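Local coordinates for protein digeranylgeranylglycerophospholipid reductase (PDB 3ATR) that catalyses the FAD-dependent reduction of the geranylgeranyl chains of archaeal glycerophospholipids to saturated phytanyl chains, a late step in archaeal membrane lipid synthesis, at residues I77-P82 with L203-D208; G215-F220 with K248-Y253; R273-T278 with A343-L348; Y337-G342 with L423-P428. All blocks are in the same frame, centred on the assembly; numbering follows the deposited sequence.

Contact 1: I77-P82 with L203-D208; sequences IKLYSP and LRIFID
A parallel strand pair in the large mixed sheet that holds strands 70-80 and 202-206 sets Ile77-Tyr80 beside Leu203-Phe206, the axes of these short segments 4.6 Å apart at closest. The ladder alternates: Lys78 N gives to Leu203 O (2.8 Å), Ile205 N to Lys78 O, Tyr80 N to Ile205 O (2.9 Å), and Ile207 N to Tyr80 O. On one side of the sheet Ile77, Leu79, Leu203 and Ile205 pack together. Leu79 CD1 presses tightly on both Ile205 CG2 (3.4 Å) and Ile207 CD1 (3.5 Å). On the other side Tyr80 and Phe206 lie side by side, ring planes inclined at 37°, with Phe206 CE1 over the centre of the phenol ring. Tyr80 has CG anti to the carbonyl carbon (chi1 -65°), which lays its ring beside Phe206. Strands 87-97 and 217-221 continue the sheet outward from this pair, and Leu203 also touches the bound nonane: an inner parallel step in an otherwise mostly antiparallel sheet beside the FAD and substrate pocket.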
# COMPACT_ATOMS: atom_id res chain seq x y z
N ILE A 77 -10.37 -9.16 12.97
CA ILE A 77 -11.04 -9.21 11.69
C ILE A 77 -11.83 -10.50 11.61
O ILE A 77 -11.33 -11.58 11.99
CB ILE A 77 -10.02 -9.19 10.52
CG1 ILE A 77 -9.11 -7.96 10.65
CG2 ILE A 77 -10.72 -9.29 9.18
CD1 ILE A 77 -7.94 -7.91 9.66
N LYS A 78 -13.05 -10.38 11.12
CA LYS A 78 -13.86 -11.52 10.74
C LYS A 78 -13.79 -11.67 9.22
O LYS A 78 -14.21 -10.78 8.48
CB LYS A 78 -15.29 -11.32 11.19
CG LYS A 78 -15.44 -11.14 12.71
CD LYS A 78 -15.89 -12.39 13.36
CE LYS A 78 -16.02 -12.26 14.89
NZ LYS A 78 -17.04 -11.26 15.25
N LEU A 79 -13.30 -12.82 8.77
CA LEU A 79 -13.21 -13.14 7.35
C LEU A 79 -14.30 -14.14 6.97
O LEU A 79 -14.43 -15.23 7.57
CB LEU A 79 -11.82 -13.72 7.08
CG LEU A 79 -11.42 -14.01 5.64
CD1 LEU A 79 -11.23 -12.69 4.88
CD2 LEU A 79 -10.11 -14.85 5.62
N TYR A 80 -15.10 -13.75 5.98
CA TYR A 80 -16.26 -14.54 5.56
C TYR A 80 -16.03 -15.26 4.24
O TYR A 80 -15.59 -14.64 3.25
CB TYR A 80 -17.49 -13.64 5.39
CG TYR A 80 -18.01 -12.99 6.65
CD1 TYR A 80 -19.24 -13.36 7.19
CD2 TYR A 80 -17.27 -11.98 7.30
CE1 TYR A 80 -19.75 -12.74 8.35
CE2 TYR A 80 -17.77 -11.36 8.47
CZ TYR A 80 -19.00 -11.75 8.98
OH TYR A 80 -19.50 -11.16 10.12
N SER A 81 -16.38 -16.55 4.21
CA SER A 81 -16.37 -17.33 2.95
C SER A 81 -17.43 -16.77 1.98
O SER A 81 -18.43 -16.18 2.42
CB SER A 81 -16.66 -18.82 3.26
OG SER A 81 -17.97 -18.95 3.78
N PRO A 82 -17.27 -17.02 0.67
CA PRO A 82 -18.26 -16.59 -0.34
C PRO A 82 -19.67 -17.06 -0.02
O PRO A 82 -20.60 -16.29 -0.17
CB PRO A 82 -17.77 -17.28 -1.62
CG PRO A 82 -16.30 -17.34 -1.43
CD PRO A 82 -16.03 -17.49 0.04
N LEU A 203 -13.36 -5.66 12.27
CA LEU A 203 -13.53 -5.43 10.83
C LEU A 203 -14.12 -6.69 10.22
O LEU A 203 -13.95 -7.77 10.77
CB LEU A 203 -12.17 -5.15 10.17
CG LEU A 203 -11.31 -4.03 10.79
CD1 LEU A 203 -9.93 -3.88 10.09
CD2 LEU A 203 -12.10 -2.67 10.80
N ARG A 204 -14.82 -6.55 9.09
CA ARG A 204 -15.44 -7.68 8.40
C ARG A 204 -14.89 -7.63 6.99
O ARG A 204 -14.89 -6.57 6.39
CB ARG A 204 -16.93 -7.56 8.36
CG ARG A 204 -17.58 -7.59 9.74
CD ARG A 204 -19.08 -7.42 9.61
NE ARG A 204 -19.66 -7.03 10.86
CZ ARG A 204 -20.91 -6.61 11.03
NH1 ARG A 204 -21.77 -6.54 10.00
NH2 ARG A 204 -21.32 -6.26 12.24
N ILE A 205 -14.39 -8.75 6.50
CA ILE A 205 -13.89 -8.81 5.12
C ILE A 205 -14.56 -9.99 4.47
O ILE A 205 -14.56 -11.09 5.03
CB ILE A 205 -12.37 -8.97 5.10
CG1 ILE A 205 -11.71 -7.64 5.43
CG2 ILE A 205 -11.87 -9.53 3.75
CD1 ILE A 205 -10.21 -7.71 5.58
N PHE A 206 -15.20 -9.76 3.33
CA PHE A 206 -16.00 -10.77 2.66
C PHE A 206 -15.32 -11.16 1.38
O PHE A 206 -15.16 -10.32 0.48
CB PHE A 206 -17.38 -10.24 2.34
CG PHE A 206 -18.08 -9.64 3.51
CD1 PHE A 206 -18.86 -10.43 4.37
CD2 PHE A 206 -17.96 -8.26 3.75
CE1 PHE A 206 -19.50 -9.86 5.46
CE2 PHE A 206 -18.59 -7.67 4.83
CZ PHE A 206 -19.37 -8.46 5.70
N ILE A 207 -14.89 -12.42 1.32
CA ILE A 207 -14.26 -12.96 0.12
C ILE A 207 -15.36 -13.50 -0.81
O ILE A 207 -16.31 -14.17 -0.35
CB ILE A 207 -13.30 -14.10 0.48
CG1 ILE A 207 -12.34 -13.66 1.60
CG2 ILE A 207 -12.59 -14.59 -0.79
CD1 ILE A 207 -11.36 -14.68 2.03
N ASP A 208 -15.26 -13.16 -2.09
CA ASP A 208 -16.27 -13.55 -3.05
C ASP A 208 -15.75 -13.14 -4.42
O ASP A 208 -15.64 -11.93 -4.71
CB ASP A 208 -17.63 -12.90 -2.75
CG ASP A 208 -18.80 -13.59 -3.47
OD1 ASP A 208 -18.68 -13.84 -4.70
OD2 ASP A 208 -19.84 -13.88 -2.80
O HOH W 1 -18.18 -13.45 1.34
O HOH W 2 -20.24 -13.02 -0.33

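Contact 2: G215-F220 with K248-Y253; sequences GYWWYF and KYLDKY. With FDA (dihydroflavine-adenine dinucleotide), chain B.
The indole of Trp217 has the ring of Tyr253 over one face, a face-to-face stack with the five-membered ring at 4.1 Å between centroids and the planes inclined by 30°. Tyr253 CE2 comes within 3.3 Å of Trp217 CD1. Over one face of the Tyr253 ring sits Trp217 CB, a CH-pi contact 4.0 Å from the centroid, while Lys252 CG covers the opposite face. Phe220, from the same strand, has Trp218 CD1 over one face of its ring and flavin O4 at its edge, in plane. The benzo end of the indole reaches the preceding turn of the helix: Trp217 CZ2 meets Tyr249 CB at 3.7 Å, and CH2 approaches the backbone N of Leu250. Tyr219 CD1 adds a contact to Tyr253 O at 3.4 Å. No hydrogen bond joins the segments, but Trp217 NE1 and Tyr253 OH are both held by Thr211, through its carbonyl and its hydroxyl. With an alanine at Trp217, the Tyr253 ring is likely to lose its stacking partner and a gap would open beside Tyr249 and Leu250. Helix 242-253 lies against strand 217-221, whose sheet neighbours are 202-206 and 226-234, with Phe206 meeting Tyr253 and Val229 touching both Trp217 and Leu250.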
# COMPACT_ATOMS: atom_id res chain seq x y z
N GLY A 215 -10.72 -8.82 -5.70
CA GLY A 215 -10.50 -7.99 -4.48
C GLY A 215 -11.41 -8.58 -3.42
O GLY A 215 -11.48 -9.81 -3.28
N TYR A 216 -12.07 -7.73 -2.64
CA TYR A 216 -12.99 -8.19 -1.63
C TYR A 216 -13.90 -7.04 -1.21
O TYR A 216 -13.62 -5.86 -1.54
CB TYR A 216 -12.25 -8.74 -0.39
CG TYR A 216 -11.29 -7.78 0.30
CD1 TYR A 216 -11.76 -6.86 1.26
CD2 TYR A 216 -9.92 -7.84 0.06
CE1 TYR A 216 -10.86 -5.99 1.96
CE2 TYR A 216 -9.01 -6.95 0.75
CZ TYR A 216 -9.51 -6.05 1.69
OH TYR A 216 -8.65 -5.18 2.35
N TRP A 217 -14.99 -7.38 -0.53
CA TRP A 217 -15.85 -6.35 0.10
C TRP A 217 -15.44 -6.23 1.55
O TRP A 217 -14.97 -7.22 2.15
CB TRP A 217 -17.31 -6.86 0.08
CG TRP A 217 -18.10 -6.46 -1.13
CD1 TRP A 217 -18.21 -7.13 -2.30
CD2 TRP A 217 -18.96 -5.34 -1.22
NE1 TRP A 217 -19.07 -6.49 -3.14
CE2 TRP A 217 -19.55 -5.37 -2.50
CE3 TRP A 217 -19.30 -4.29 -0.34
CZ2 TRP A 217 -20.45 -4.41 -2.93
CZ3 TRP A 217 -20.18 -3.31 -0.77
CH2 TRP A 217 -20.77 -3.40 -2.04
N TRP A 218 -15.66 -5.05 2.15
CA TRP A 218 -15.37 -4.84 3.55
C TRP A 218 -16.44 -4.00 4.26
O TRP A 218 -17.19 -3.25 3.64
CB TRP A 218 -13.99 -4.21 3.75
CG TRP A 218 -13.88 -2.79 3.34
CD1 TRP A 218 -14.18 -1.67 4.07
CD2 TRP A 218 -13.32 -2.32 2.10
NE1 TRP A 218 -13.87 -0.52 3.36
CE2 TRP A 218 -13.35 -0.89 2.14
CE3 TRP A 218 -12.78 -2.96 0.97
CZ2 TRP A 218 -12.85 -0.09 1.09
CZ3 TRP A 218 -12.30 -2.15 -0.11
CH2 TRP A 218 -12.37 -0.72 -0.03
N TYR A 219 -16.49 -4.17 5.57
CA TYR A 219 -17.42 -3.45 6.43
C TYR A 219 -16.54 -3.12 7.64
O TYR A 219 -16.20 -4.02 8.40
CB TYR A 219 -18.62 -4.37 6.73
CG TYR A 219 -19.65 -3.85 7.69
CD1 TYR A 219 -20.91 -3.42 7.23
CD2 TYR A 219 -19.42 -3.87 9.09
CE1 TYR A 219 -21.87 -2.98 8.11
CE2 TYR A 219 -20.41 -3.45 9.97
CZ TYR A 219 -21.60 -3.00 9.48
OH TYR A 219 -22.57 -2.56 10.39
N PHE A 220 -16.07 -1.86 7.73
CA PHE A 220 -15.07 -1.49 8.74
C PHE A 220 -15.72 -0.48 9.70
O PHE A 220 -15.81 0.68 9.34
CB PHE A 220 -13.87 -0.79 8.11
CG PHE A 220 -12.90 -1.68 7.34
CD1 PHE A 220 -13.06 -3.06 7.29
CD2 PHE A 220 -11.77 -1.08 6.74
CE1 PHE A 220 -12.11 -3.87 6.59
CE2 PHE A 220 -10.81 -1.86 6.03
CZ PHE A 220 -10.98 -3.25 5.98
N LYS A 248 -25.20 -3.12 -6.65
CA LYS A 248 -25.87 -4.40 -6.68
C LYS A 248 -25.76 -5.17 -5.37
O LYS A 248 -26.73 -5.84 -4.95
CB LYS A 248 -25.33 -5.24 -7.85
CG LYS A 248 -26.08 -6.53 -8.09
CD LYS A 248 -25.69 -7.12 -9.44
CE LYS A 248 -26.81 -7.98 -10.03
NZ LYS A 248 -26.63 -9.41 -9.67
N TYR A 249 -24.59 -5.10 -4.72
CA TYR A 249 -24.34 -5.94 -3.53
C TYR A 249 -24.22 -5.25 -2.18
O TYR A 249 -24.10 -5.95 -1.17
CB TYR A 249 -23.10 -6.83 -3.75
CG TYR A 249 -23.24 -7.70 -4.98
CD1 TYR A 249 -24.13 -8.78 -4.97
CD2 TYR A 249 -22.54 -7.41 -6.16
CE1 TYR A 249 -24.28 -9.60 -6.11
CE2 TYR A 249 -22.69 -8.20 -7.30
CZ TYR A 249 -23.58 -9.29 -7.26
OH TYR A 249 -23.74 -10.08 -8.37
N LEU A 250 -24.26 -3.92 -2.14
CA LEU A 250 -24.23 -3.22 -0.82
C LEU A 250 -25.17 -3.91 0.21
O LEU A 250 -24.77 -4.11 1.36
CB LEU A 250 -24.62 -1.74 -0.92
CG LEU A 250 -24.59 -0.93 0.39
CD1 LEU A 250 -23.16 -0.98 1.02
CD2 LEU A 250 -25.02 0.54 0.18
N ASP A 251 -26.39 -4.25 -0.22
CA ASP A 251 -27.43 -4.72 0.73
C ASP A 251 -27.07 -6.06 1.35
O ASP A 251 -27.48 -6.35 2.47
CB ASP A 251 -28.85 -4.74 0.07
CG ASP A 251 -29.52 -3.33 0.01
OD1 ASP A 251 -28.93 -2.32 0.48
OD2 ASP A 251 -30.65 -3.21 -0.54
N LYS A 252 -26.30 -6.88 0.62
CA LYS A 252 -25.83 -8.15 1.15
C LYS A 252 -24.82 -7.98 2.29
O LYS A 252 -24.83 -8.72 3.27
CB LYS A 252 -25.17 -8.95 0.04
CG LYS A 252 -24.60 -10.22 0.55
CD LYS A 252 -24.11 -11.11 -0.55
CE LYS A 252 -23.72 -12.44 0.09
NZ LYS A 252 -23.17 -13.35 -0.92
N TYR A 253 -23.95 -6.99 2.16
CA TYR A 253 -22.86 -6.80 3.14
C TYR A 253 -23.13 -5.75 4.21
O TYR A 253 -22.50 -5.77 5.27
CB TYR A 253 -21.57 -6.49 2.38
CG TYR A 253 -21.22 -7.57 1.40
CD1 TYR A 253 -20.88 -8.85 1.85
CD2 TYR A 253 -21.28 -7.33 0.05
CE1 TYR A 253 -20.56 -9.85 0.96
CE2 TYR A 253 -20.94 -8.35 -0.90
CZ TYR A 253 -20.59 -9.61 -0.41
OH TYR A 253 -20.26 -10.61 -1.28
PA FDA B . -1.69 9.51 -0.87
O1A FDA B . -2.49 9.35 -2.14
O2A FDA B . -2.43 9.42 0.44
O5B FDA B . -1.04 10.95 -0.81
C5B FDA B . -0.39 11.52 -2.00
C4B FDA B . -0.42 13.04 -1.88
O4B FDA B . 0.30 13.62 -2.97
C3B FDA B . -1.84 13.61 -1.95
O3B FDA B . -2.14 14.28 -0.71
C2B FDA B . -1.82 14.52 -3.17
O2B FDA B . -2.51 15.75 -3.02
C1B FDA B . -0.34 14.84 -3.35
N9A FDA B . 0.10 15.05 -4.75
C8A FDA B . -0.01 14.18 -5.79
N7A FDA B . 0.65 14.72 -6.86
C5A FDA B . 1.23 15.89 -6.43
C6A FDA B . 2.01 16.85 -7.05
N6A FDA B . 2.35 16.74 -8.37
N1A FDA B . 2.39 17.94 -6.31
C2A FDA B . 2.06 18.11 -5.00
N3A FDA B . 1.29 17.15 -4.38
C4A FDA B . 0.87 16.08 -5.10
N1 FDA B . -4.64 1.08 3.18
C2 FDA B . -4.73 0.85 4.49
O2 FDA B . -3.65 0.88 5.12
N3 FDA B . -5.93 0.59 5.12
C4 FDA B . -7.10 0.56 4.45
O4 FDA B . -8.17 0.33 5.03
C4X FDA B . -7.10 0.77 3.00
N5 FDA B . -8.24 0.72 2.26
C5X FDA B . -8.21 1.39 1.07
C6 FDA B . -9.44 1.65 0.46
C7 FDA B . -9.49 2.36 -0.75
C7M FDA B . -10.86 2.70 -1.36
C8 FDA B . -8.31 2.73 -1.34
C8M FDA B . -8.31 3.53 -2.65
C9 FDA B . -7.03 2.46 -0.76
C9A FDA B . -6.98 1.77 0.48
N10 FDA B . -5.72 1.45 1.10
C10 FDA B . -5.77 1.08 2.43
C1' FDA B . -4.48 2.06 0.58
C2' FDA B . -4.05 3.39 1.25
O2' FDA B . -5.14 4.31 1.28
C3' FDA B . -2.89 4.00 0.46
O3' FDA B . -1.98 2.92 0.14
C4' FDA B . -2.10 5.06 1.21
O4' FDA B . -3.01 6.05 1.73
C5' FDA B . -1.17 5.75 0.20
O5' FDA B . -0.42 6.77 0.90
P FDA B . 0.47 7.77 0.04
O1P FDA B . 1.03 8.81 1.00
O2P FDA B . 1.40 6.93 -0.79
O3P FDA B . -0.53 8.43 -1.07

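Contact 3: R273-T278 with A343-L348. With PPV (pyrophosphate), chain D.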
# COMPACT_ATOMS: atom_id res chain seq x y z
N ARG A 273 1.02 -5.04 -5.96
CA ARG A 273 2.13 -5.81 -6.52
C ARG A 273 3.41 -5.60 -5.72
O ARG A 273 3.45 -4.84 -4.74
CB ARG A 273 2.34 -5.41 -7.99
CG ARG A 273 2.50 -3.85 -8.21
CD ARG A 273 3.34 -3.66 -9.51
NE ARG A 273 4.77 -3.75 -9.25
CZ ARG A 273 5.73 -3.42 -10.11
NH1 ARG A 273 5.43 -3.07 -11.37
NH2 ARG A 273 6.99 -3.45 -9.72
N ARG A 274 4.45 -6.30 -6.16
CA ARG A 274 5.81 -6.07 -5.62
C ARG A 274 6.14 -4.55 -5.73
O ARG A 274 5.59 -3.82 -6.58
CB ARG A 274 6.78 -6.98 -6.39
CG ARG A 274 6.89 -6.65 -7.85
CD ARG A 274 7.26 -7.89 -8.73
NE ARG A 274 7.17 -7.50 -10.15
CZ ARG A 274 6.02 -7.29 -10.82
NH1 ARG A 274 4.81 -7.42 -10.26
NH2 ARG A 274 6.08 -6.89 -12.09
N PRO A 275 7.06 -4.05 -4.89
CA PRO A 275 7.32 -2.62 -5.08
C PRO A 275 8.07 -2.28 -6.41
O PRO A 275 8.52 -3.15 -7.12
CB PRO A 275 8.21 -2.27 -3.88
CG PRO A 275 8.83 -3.60 -3.43
CD PRO A 275 7.87 -4.68 -3.82
N LEU A 276 8.21 -1.00 -6.71
CA LEU A 276 9.11 -0.58 -7.82
C LEU A 276 10.42 -1.34 -7.77
O LEU A 276 11.02 -1.48 -6.67
CB LEU A 276 9.43 0.90 -7.70
CG LEU A 276 8.59 2.05 -8.24
CD1 LEU A 276 9.38 3.34 -8.19
CD2 LEU A 276 8.11 1.78 -9.67
N TYR A 277 10.91 -1.86 -8.90
CA TYR A 277 12.13 -2.65 -8.85
C TYR A 277 13.30 -1.92 -8.21
O TYR A 277 14.13 -2.53 -7.53
CB TYR A 277 12.55 -3.13 -10.24
CG TYR A 277 11.61 -4.24 -10.73
CD1 TYR A 277 11.52 -5.45 -10.02
CD2 TYR A 277 10.87 -4.10 -11.91
CE1 TYR A 277 10.67 -6.50 -10.46
CE2 TYR A 277 10.03 -5.16 -12.37
CZ TYR A 277 9.95 -6.34 -11.64
OH TYR A 277 9.13 -7.39 -12.08
N THR A 278 13.39 -0.63 -8.46
CA THR A 278 14.21 0.25 -7.61
C THR A 278 13.36 1.42 -7.17
O THR A 278 12.59 1.96 -7.98
CB THR A 278 15.52 0.77 -8.28
OG1 THR A 278 16.16 1.65 -7.33
CG2 THR A 278 15.24 1.56 -9.50
N ALA A 343 10.29 -7.60 0.47
CA ALA A 343 10.44 -9.03 0.16
C ALA A 343 9.11 -9.73 0.46
O ALA A 343 8.66 -10.60 -0.31
CB ALA A 343 11.57 -9.66 0.94
N LYS A 344 8.50 -9.35 1.58
CA LYS A 344 7.14 -9.85 1.92
C LYS A 344 6.12 -9.52 0.82
O LYS A 344 5.32 -10.41 0.41
CB LYS A 344 6.71 -9.33 3.32
CG LYS A 344 5.22 -9.32 3.53
CD LYS A 344 4.93 -8.82 4.96
CE LYS A 344 3.48 -8.47 5.12
NZ LYS A 344 3.18 -7.98 6.51
N GLN A 345 6.15 -8.30 0.32
CA GLN A 345 5.26 -7.87 -0.78
C GLN A 345 5.48 -8.74 -1.99
O GLN A 345 4.51 -9.15 -2.61
CB GLN A 345 5.57 -6.46 -1.22
CG GLN A 345 4.72 -5.46 -0.69
CD GLN A 345 5.14 -4.11 -1.23
OE1 GLN A 345 6.05 -3.49 -0.68
NE2 GLN A 345 4.52 -3.69 -2.32
N ALA A 346 6.74 -9.05 -2.32
CA ALA A 346 7.02 -9.83 -3.53
C ALA A 346 6.41 -11.24 -3.40
O ALA A 346 5.73 -11.73 -4.31
CB ALA A 346 8.54 -9.94 -3.76
N SER A 347 6.58 -11.84 -2.23
CA SER A 347 5.96 -13.17 -1.98
C SER A 347 4.43 -13.10 -2.07
O SER A 347 3.79 -13.98 -2.65
CB SER A 347 6.45 -13.65 -0.60
OG SER A 347 5.73 -14.79 -0.21
N LEU A 348 3.84 -12.04 -1.51
CA LEU A 348 2.40 -11.85 -1.54
C LEU A 348 1.82 -11.54 -2.93
O LEU A 348 0.64 -11.84 -3.18
CB LEU A 348 2.00 -10.77 -0.52
CG LEU A 348 2.15 -11.21 0.94
CD1 LEU A 348 1.74 -10.11 1.91
CD2 LEU A 348 1.37 -12.52 1.27
O11 PPV D . 0.04 -7.33 6.21
P1 PPV D . 0.55 -6.03 6.76
O21 PPV D . 1.72 -6.15 7.70
O31 PPV D . 0.63 -4.87 5.80
OPP PPV D . -0.64 -5.52 7.71
P2 PPV D . -1.06 -6.29 9.06
O12 PPV D . 0.10 -6.04 10.01
O22 PPV D . -2.34 -5.56 9.39
O32 PPV D . -1.25 -7.73 8.65
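Gln345 leaves its helix with a first torsion off the staggered positions (chi1 -98°) and then runs extended (chi2 -179°), which carries its amide to Arg273 and Pro275. The contact joins the buried loop between strands 261-271 and 280-281 to helix 332-355. Gln345 NE2 donates to Arg273 O at 2.9 Å, in the carbonyl plane but bent, with 131° at the hydrogen. The same nitrogen gives to Phe292 O, and OE1 accepts from Tyr337 OH, so both ends of this buried amide are satisfied. Pro275 CD rests against Gln345 CD at 3.8 Å, and Arg274 CB packs on Ala346 CA. A leucine in place of Gln345 would probably leave the carbonyls of Arg273 and Phe292 and the hydroxyl of Tyr337 without their mate. Arg273 NE bonds Arg274 O within the loop, while salt bridges to Glu176 (Arg273) and to Asp349 on helix 332-355 (Arg274) tie the loop outward. One residue before Gln345, the extended Lys344 places NZ 2.6 Å from pyrophosphate O21. The two guanidinium groups lie face over face, Arg274 CZ 3.9 Å above the Arg273 plane, while Arg274 NE donates in plane to Tyr277 OH at 2.8 Å.

Contact 4: Y337-G342 with L423-P428; sequences YVNEYG and LYLNYP. With PPV (pyrophosphate), chain D.
Tyr337 O is gripped by two amides, Gly342 N at 2.8 Å and Tyr341 N at 2.9 Å, which reach it from opposite faces of its plane, in the helical turn whose Val338 and Gly342 press on Tyr424. The bond from Gly342 spans five residues and makes a wider pi-type turn within helix 332-355. Val338 is the centre of the packing. Its CG1, anti to the backbone N (chi1 170°), meets Tyr424 O at 3.2 Å and Tyr424 CB at 4.0 Å, at the edge of that ring. Its other methyl, CG2, touches Tyr427 CD1 at 3.9 Å, the two side chains crossing at about a right angle. Gly342 O lies 4.0 Å from Tyr424 CD1. At the exposed border a methyl of Leu425 touches the Asn339 side chain. No hydrogen bond spans the segments; Tyr427 OH turns instead to Tyr277 O, and Trp437 meets the Tyr424 and Tyr427 rings edge-to-face from helix 434-451. Tyr341, in the widened turn, takes no part in this interface and turns the edge of its ring to pyrophosphate O31, and its hydroxyl also bonds Asn295. The contact thus joins helix 410-425 and the loop after it to a helix with a pi-type turn, which carries the phospholipid-binding Tyr341.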
# COMPACT_ATOMS: atom_id res chain seq x y z
N TYR A 337 14.04 -1.11 2.46
CA TYR A 337 12.61 -1.30 2.28
C TYR A 337 12.32 -2.78 1.97
O TYR A 337 11.33 -3.36 2.45
CB TYR A 337 12.05 -0.42 1.14
CG TYR A 337 10.57 -0.64 1.05
CD1 TYR A 337 9.70 -0.05 1.99
CD2 TYR A 337 10.04 -1.49 0.08
CE1 TYR A 337 8.34 -0.28 1.95
CE2 TYR A 337 8.66 -1.75 0.03
CZ TYR A 337 7.84 -1.12 0.97
OH TYR A 337 6.52 -1.42 0.91
N VAL A 338 13.21 -3.41 1.20
CA VAL A 338 12.98 -4.80 0.85
C VAL A 338 13.06 -5.65 2.12
O VAL A 338 12.28 -6.57 2.31
CB VAL A 338 13.96 -5.28 -0.21
CG1 VAL A 338 13.84 -6.75 -0.36
CG2 VAL A 338 13.62 -4.55 -1.56
N ASN A 339 13.99 -5.34 3.02
CA ASN A 339 14.06 -6.12 4.25
C ASN A 339 12.89 -5.88 5.22
O ASN A 339 12.43 -6.82 5.88
CB ASN A 339 15.43 -5.92 4.94
CG ASN A 339 16.54 -6.65 4.22
OD1 ASN A 339 17.33 -6.06 3.50
ND2 ASN A 339 16.60 -7.94 4.39
N GLU A 340 12.38 -4.65 5.25
CA GLU A 340 11.28 -4.30 6.16
C GLU A 340 9.89 -4.73 5.68
O GLU A 340 8.94 -4.90 6.51
CB GLU A 340 11.27 -2.80 6.46
CG GLU A 340 12.45 -2.32 7.38
CD GLU A 340 12.28 -2.70 8.88
OE1 GLU A 340 11.22 -3.22 9.27
OE2 GLU A 340 13.21 -2.48 9.69
N TYR A 341 9.73 -4.86 4.36
CA TYR A 341 8.39 -5.06 3.79
C TYR A 341 8.36 -5.53 2.35
O TYR A 341 7.47 -6.31 1.98
CB TYR A 341 7.53 -3.80 3.89
CG TYR A 341 6.03 -4.09 3.91
CD1 TYR A 341 5.38 -4.38 5.11
CD2 TYR A 341 5.26 -4.05 2.72
CE1 TYR A 341 4.00 -4.62 5.16
CE2 TYR A 341 3.87 -4.34 2.76
CZ TYR A 341 3.26 -4.62 3.99
OH TYR A 341 1.90 -4.87 4.06
N GLY A 342 9.35 -5.09 1.56
CA GLY A 342 9.36 -5.36 0.08
C GLY A 342 9.44 -6.85 -0.25
O GLY A 342 8.80 -7.31 -1.21
N LEU A 423 15.03 -14.40 -3.46
CA LEU A 423 15.51 -13.46 -4.50
C LEU A 423 15.51 -11.99 -4.06
O LEU A 423 16.50 -11.26 -4.23
CB LEU A 423 14.66 -13.65 -5.76
CG LEU A 423 15.17 -13.15 -7.10
CD1 LEU A 423 16.63 -13.54 -7.29
CD2 LEU A 423 14.29 -13.71 -8.23
N TYR A 424 14.41 -11.58 -3.43
CA TYR A 424 14.29 -10.23 -2.88
C TYR A 424 15.21 -10.00 -1.70
O TYR A 424 15.82 -8.93 -1.61
CB TYR A 424 12.85 -9.92 -2.50
CG TYR A 424 12.13 -9.34 -3.66
CD1 TYR A 424 11.84 -7.99 -3.69
CD2 TYR A 424 11.80 -10.14 -4.76
CE1 TYR A 424 11.21 -7.41 -4.82
CE2 TYR A 424 11.18 -9.59 -5.88
CZ TYR A 424 10.91 -8.22 -5.88
OH TYR A 424 10.30 -7.67 -6.99
N LEU A 425 15.34 -10.99 -0.82
CA LEU A 425 16.32 -10.88 0.25
C LEU A 425 17.78 -10.86 -0.26
O LEU A 425 18.70 -10.53 0.50
CB LEU A 425 16.09 -11.93 1.33
CG LEU A 425 14.77 -11.70 2.09
CD1 LEU A 425 14.55 -12.80 3.10
CD2 LEU A 425 14.70 -10.29 2.72
N ASN A 426 17.98 -11.18 -1.54
CA ASN A 426 19.31 -11.07 -2.19
C ASN A 426 19.29 -9.89 -3.17
O ASN A 426 19.90 -9.91 -4.25
CB ASN A 426 19.72 -12.38 -2.88
CG ASN A 426 19.96 -13.52 -1.90
OD1 ASN A 426 19.38 -14.61 -2.05
ND2 ASN A 426 20.80 -13.28 -0.89
N TYR A 427 18.62 -8.82 -2.75
CA TYR A 427 18.43 -7.64 -3.60
C TYR A 427 19.85 -7.18 -3.95
O TYR A 427 20.72 -7.23 -3.12
CB TYR A 427 17.66 -6.53 -2.80
CG TYR A 427 17.30 -5.35 -3.68
CD1 TYR A 427 16.11 -5.36 -4.43
CD2 TYR A 427 18.20 -4.29 -3.85
CE1 TYR A 427 15.82 -4.35 -5.30
CE2 TYR A 427 17.93 -3.25 -4.73
CZ TYR A 427 16.75 -3.28 -5.45
OH TYR A 427 16.43 -2.24 -6.30
N PRO A 428 20.08 -6.73 -5.20
CA PRO A 428 21.39 -6.33 -5.70
C PRO A 428 22.06 -5.29 -4.81
O PRO A 428 21.42 -4.33 -4.37
CB PRO A 428 21.09 -5.66 -7.04
CG PRO A 428 19.72 -5.87 -7.34
CD PRO A 428 19.04 -6.65 -6.24
O11 PPV D . 0.04 -7.33 6.21
P1 PPV D . 0.55 -6.03 6.76
O21 PPV D . 1.72 -6.15 7.70
O31 PPV D . 0.63 -4.87 5.80
OPP PPV D . -0.64 -5.52 7.71
P2 PPV D . -1.06 -6.29 9.06
O12 PPV D . 0.10 -6.04 10.01
O22 PPV D . -2.34 -5.56 9.39
O32 PPV D . -1.25 -7.73 8.65

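Overall arrangement
Contacts 1 and 2 belong together, sharing one sheet: strands 202-206 and 217-221 are neighbours in it, and the two contacts touch through backbone bonds between those strands. Contacts 3 and 4 also touch, both using helix 332-355, whose Lys344 and Tyr341 face the pyrophosphate. The two pairs are separate, contacts 2 and 4 lying on opposite sides of the chain's centre, about 34 Å between centres. Contacts 2 and 3 are buried, contact 3 nearest the chain's centre (about 11 Å from its own centre); contact 1 is only partly buried, and contact 4 runs out to solvent at Asn339 and Leu425. Backbone bonds dominate contact 1, aromatic stacking contact 2, a glutamine amide contact 3, and apolar contact across helices contact 4.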